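Local atomic coordinates of 3-hydroxy-3-methylglutaryl-CoA lyase (Acinetobacter baumannii, PDB entry 6NDS), a protein that belongs to the HMGL-like family of TIM-barrel enzymes and is modelled here with a zinc ion and coenzyme A bound. Residues V18-P23 with I258-L263; V110-A113 with H117-A120. One frame throughout, in Å; residues are numbered along the deposited sequence.

Contact 1: residues V18-P23 with I258-L263; sequences VQEVSP and ICTEDL
The T260 hydroxyl donates a hydrogen bond to E20: OG1 of T260 lies 2.8 Å from OE1 of E20, on the syn side of that oxygen and 18° out of the carboxylate plane. This is the tight end of the contact. The E20 chain leaves the backbone extended and then bends at chi2 (61°), which carries the carboxylate over to the threonine. Its other oxygen is turned back to its own segment, where OE2 takes S22 OG at 2.6 Å and S22 N at 2.9 Å, from opposite faces of the plane, with L242 N as a further donor. Two hydroxyls and two backbone N-H groups thus satisfy the buried carboxylate.

Two residues back along the strand the packing is looser and wholly apolar. V18 CG1 lies 3.8 Å from T260 CG2, the methyl that stands anti to the backbone N while the hydroxyl goes to E20. V18 CG2 and L263 CD2 meet tip to tip at 4.1 Å. This side does not open to solvent either, since L224 and V227 of helix 223-232 and A240 of the neighbouring strand back the leucine. Strand 17-20 is backbone-bonded to both strand 53-58 and the last strand, 237-240, which closes the ring; helix 260-270, following that last strand, packs on it from outside, as in a TIM barrel.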
loop_
_atom_site.group_PDB
_atom_site.type_symbol
_atom_site.label_atom_id
_atom_site.label_comp_id
_atom_site.label_asym_id
_atom_site.label_seq_id
_atom_site.Cartn_x
_atom_site.Cartn_y
_atom_site.Cartn_z
ATOM N N VAL A 18 13.302 -10.546 6.849
ATOM C CA VAL A 18 12.664 -9.350 7.397
ATOM C C VAL A 18 13.524 -8.802 8.531
ATOM O O VAL A 18 13.867 -9.536 9.462
ATOM C CB VAL A 18 11.245 -9.676 7.893
ATOM C CG1 VAL A 18 10.597 -8.426 8.488
ATOM C CG2 VAL A 18 10.395 -10.234 6.753
ATOM N N GLN A 19 13.882 -7.516 8.455
ATOM C CA GLN A 19 14.755 -6.870 9.436
ATOM C C GLN A 19 13.992 -5.724 10.089
ATOM O O GLN A 19 13.361 -4.919 9.398
ATOM C CB GLN A 19 16.049 -6.387 8.758
ATOM C CG GLN A 19 16.723 -7.524 7.946
ATOM C CD GLN A 19 17.946 -7.116 7.146
ATOM O OE1 GLN A 19 18.849 -7.928 6.948
ATOM N NE2 GLN A 19 17.968 -5.880 6.643
ATOM N N GLU A 20 14.011 -5.675 11.422
ATOM C CA GLU A 20 13.106 -4.806 12.171
ATOM C C GLU A 20 13.815 -3.515 12.562
ATOM O O GLU A 20 14.928 -3.556 13.106
ATOM C CB GLU A 20 12.586 -5.535 13.416
ATOM C CG GLU A 20 11.698 -4.669 14.337
ATOM C CD GLU A 20 10.430 -4.163 13.658
ATOM O OE1 GLU A 20 9.813 -4.909 12.855
ATOM O OE2 GLU A 20 10.048 -2.998 13.920
ATOM N N VAL A 21 13.186 -2.369 12.265
ATOM C CA VAL A 21 13.812 -1.077 12.575
ATOM C C VAL A 21 12.919 -0.157 13.406
ATOM O O VAL A 21 13.245 1.025 13.584
ATOM C CB VAL A 21 14.266 -0.350 11.290
ATOM C CG1 VAL A 21 15.237 -1.230 10.469
ATOM C CG2 VAL A 21 13.064 0.094 10.436
ATOM N N SER A 22 11.800 -0.650 13.940
ATOM C CA SER A 22 10.955 0.263 14.710
ATOM C C SER A 22 11.644 0.896 15.923
ATOM O O SER A 22 11.296 2.048 16.230
ATOM C CB SER A 22 9.644 -0.401 15.166
ATOM O OG SER A 22 9.884 -1.456 16.051
ATOM N N PRO A 23 12.572 0.254 16.638
ATOM C CA PRO A 23 13.168 0.933 17.798
ATOM C C PRO A 23 14.025 2.111 17.422
ATOM O O PRO A 23 14.329 2.926 18.297
ATOM C CB PRO A 23 14.004 -0.162 18.472
ATOM C CG PRO A 23 13.377 -1.473 17.992
ATOM C CD PRO A 23 13.012 -1.154 16.565
ATOM N N ILE A 258 7.757 0.854 5.694
ATOM C CA ILE A 258 6.786 -0.200 5.429
ATOM C C ILE A 258 6.496 -0.947 6.724
ATOM O O ILE A 258 7.370 -1.144 7.583
ATOM C CB ILE A 258 7.246 -1.156 4.321
ATOM C CG1 ILE A 258 8.598 -1.767 4.640
ATOM C CG2 ILE A 258 7.270 -0.435 2.963
ATOM C CD1 ILE A 258 8.916 -2.987 3.760
ATOM N N CYS A 259 5.239 -1.340 6.880
ATOM C CA CYS A 259 4.773 -1.987 8.096
ATOM C C CYS A 259 5.195 -3.455 8.138
ATOM O O CYS A 259 4.873 -4.225 7.229
ATOM C CB CYS A 259 3.255 -1.866 8.141
ATOM S SG CYS A 259 2.479 -2.781 9.460
ATOM N N THR A 260 5.878 -3.854 9.215
ATOM C CA THR A 260 6.417 -5.213 9.290
ATOM C C THR A 260 5.322 -6.260 9.151
ATOM O O THR A 260 5.471 -7.221 8.391
ATOM C CB THR A 260 7.174 -5.417 10.605
ATOM O OG1 THR A 260 8.117 -4.357 10.756
ATOM C CG2 THR A 260 7.951 -6.735 10.575
ATOM N N GLU A 261 4.219 -6.113 9.890
ATOM C CA GLU A 261 3.220 -7.175 9.820
ATOM C C GLU A 261 2.489 -7.169 8.474
ATOM O O GLU A 261 2.061 -8.228 8.006
ATOM C CB GLU A 261 2.249 -7.082 11.002
ATOM C CG GLU A 261 1.464 -5.794 11.103
ATOM C CD GLU A 261 2.124 -4.724 11.970
ATOM O OE1 GLU A 261 3.355 -4.752 12.194
ATOM O OE2 GLU A 261 1.392 -3.822 12.405
ATOM N N ASP A 262 2.369 -6.011 7.818
ATOM C CA ASP A 262 1.810 -6.007 6.468
ATOM C C ASP A 262 2.763 -6.684 5.481
ATOM O O ASP A 262 2.317 -7.415 4.590
ATOM C CB ASP A 262 1.485 -4.572 6.018
ATOM C CG ASP A 262 0.386 -3.905 6.862
ATOM O OD1 ASP A 262 -0.160 -4.552 7.781
ATOM O OD2 ASP A 262 0.067 -2.715 6.607
ATOM N N LEU A 263 4.076 -6.464 5.628
ATOM C CA LEU A 263 5.057 -7.162 4.788
ATOM C C LEU A 263 5.019 -8.669 5.017
ATOM O O LEU A 263 4.987 -9.459 4.060
ATOM C CB LEU A 263 6.459 -6.615 5.070
ATOM C CG LEU A 263 7.627 -7.434 4.508
ATOM C CD1 LEU A 263 7.572 -7.459 2.988
ATOM C CD2 LEU A 263 8.962 -6.842 4.999
#

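Contact 2: residues V110-A113 with H117-A120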
loop_
_atom_site.group_PDB
_atom_site.type_symbol
_atom_site.label_atom_id
_atom_site.label_comp_id
_atom_site.label_asym_id
_atom_site.label_seq_id
_atom_site.Cartn_x
_atom_site.Cartn_y
_atom_site.Cartn_z
ATOM N N VAL A 110 25.681 5.674 7.848
ATOM C CA VAL A 110 24.664 6.285 6.997
ATOM C C VAL A 110 25.164 7.604 6.418
ATOM O O VAL A 110 25.645 8.471 7.153
ATOM C CB VAL A 110 23.347 6.519 7.762
ATOM C CG1 VAL A 110 22.315 7.207 6.851
ATOM C CG2 VAL A 110 22.788 5.205 8.290
ATOM N N LEU A 111 25.015 7.763 5.105
ATOM C CA LEU A 111 25.076 9.073 4.467
ATOM C C LEU A 111 24.011 9.110 3.373
ATOM O O LEU A 111 23.433 8.080 3.012
ATOM C CB LEU A 111 26.480 9.385 3.918
ATOM C CG LEU A 111 26.808 9.009 2.472
ATOM C CD1 LEU A 111 28.158 9.621 2.077
ATOM C CD2 LEU A 111 26.807 7.499 2.258
ATOM N N SER A 112 23.715 10.309 2.868
ATOM C CA SER A 112 22.718 10.482 1.813
ATOM C C SER A 112 23.383 10.696 0.459
ATOM O O SER A 112 24.422 11.350 0.366
ATOM C CB SER A 112 21.799 11.669 2.122
ATOM O OG SER A 112 21.168 11.496 3.382
ATOM N N ALA A 113 22.773 10.148 -0.602
ATOM C CA ALA A 113 23.260 10.428 -1.950
ATOM C C ALA A 113 23.045 11.884 -2.337
ATOM O O ALA A 113 23.726 12.390 -3.235
ATOM C CB ALA A 113 22.561 9.519 -2.970
ATOM N N HIS A 117 20.525 16.806 1.378
ATOM C CA HIS A 117 19.994 16.031 2.488
ATOM C C HIS A 117 21.091 15.630 3.472
ATOM O O HIS A 117 20.859 15.605 4.684
ATOM C CB HIS A 117 19.260 14.797 1.961
ATOM C CG HIS A 117 18.505 14.053 3.014
ATOM N ND1 HIS A 117 19.029 12.961 3.671
ATOM C CD2 HIS A 117 17.266 14.245 3.525
ATOM C CE1 HIS A 117 18.146 12.514 4.548
ATOM N NE2 HIS A 117 17.067 13.271 4.475
ATOM N N ASN A 118 22.288 15.294 2.978
ATOM C CA ASN A 118 23.365 14.951 3.902
ATOM C C ASN A 118 23.732 16.139 4.781
ATOM O O ASN A 118 23.988 15.978 5.982
ATOM C CB ASN A 118 24.596 14.453 3.141
ATOM C CG ASN A 118 25.409 13.459 3.957
ATOM O OD1 ASN A 118 24.939 12.358 4.262
ATOM N ND2 ASN A 118 26.620 13.849 4.336
ATOM N N LEU A 119 23.768 17.338 4.205
ATOM C CA LEU A 119 24.032 18.528 5.011
ATOM C C LEU A 119 22.900 18.789 6.002
ATOM O O LEU A 119 23.152 19.143 7.159
ATOM C CB LEU A 119 24.249 19.737 4.104
ATOM C CG LEU A 119 25.565 19.773 3.325
ATOM C CD1 LEU A 119 25.491 20.784 2.190
ATOM C CD2 LEU A 119 26.726 20.103 4.266
ATOM N N ALA A 120 21.646 18.608 5.578
ATOM C CA ALA A 120 20.524 18.862 6.482
ATOM C C ALA A 120 20.484 17.865 7.633
ATOM O O ALA A 120 20.100 18.223 8.751
ATOM C CB ALA A 120 19.205 18.809 5.713
HETATM O O HOH W 1 22.482 11.643 5.723
#
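The H117 imidazole meets S112 edge-on: S112 OG lies in the ring plane, 2.6 Å from ND1, and neither face of the ring is used by 110-113. Either group could be the donor in this short hydrogen bond. The other flat group, the N118 carboxamide, turns its oxygen to the strand. S112 N points at N118 OD1 over 2.8 Å in a nearly straight bond (165° at the hydrogen), yet it comes in tilted 34° from the carbonyl plane. The same oxygen rests near L111, 3.3 Å from its CA. At the far end of the amide, ND2 bonds M124 O and S129 OG, which fixes the flip of the group and leaves OD1 to accept.

This is a turn from the C-terminal end of barrel strand 106-112 into the short helix 115-122, a short extra helix ahead of helix 126-140 in a TIM-barrel beta-alpha unit; substrate and cofactor sites of such barrels lie at this end of the strands. On either side of S112 in sequence, L111 and A113 bond the backbone of A151 on strand 145-151.

S112 is held from both ends, because its N and its OG each find a partner on the helix. With chi1 at -57° the hydroxyl sits beside its own backbone N, so that both groups face the same helical turn. A water bridges the two side chains, 2.7 Å from S112 OG and, as donor, 2.9 Å from N118 OD1. T152 and A251 also touch the H117 side chain, and a citric acid molecule, probably from the crystallisation liquor, lies about 4 Å from it.

In the fold
Both contacts are built on strands of the one parallel barrel, 17-20 in contact 1 and 106-112 in contact 2. They do not touch: their centres are about 23 Å apart and their nearest atoms about 10 Å. The centre of contact 1 is about 8 Å from the centre of the chain, that of contact 2 about 16 Å. Contact 1 stands well back from the metal, while contact 2 is close to the coenzyme. The E20 side chain is about 11 Å from the zinc ion, whose ligand D25 sits on helix 22-28, whose first residues belong to contact 1; H215 and H217 complete the protein ligands. The H117 side chain of contact 2 is about 6 Å from coenzyme A.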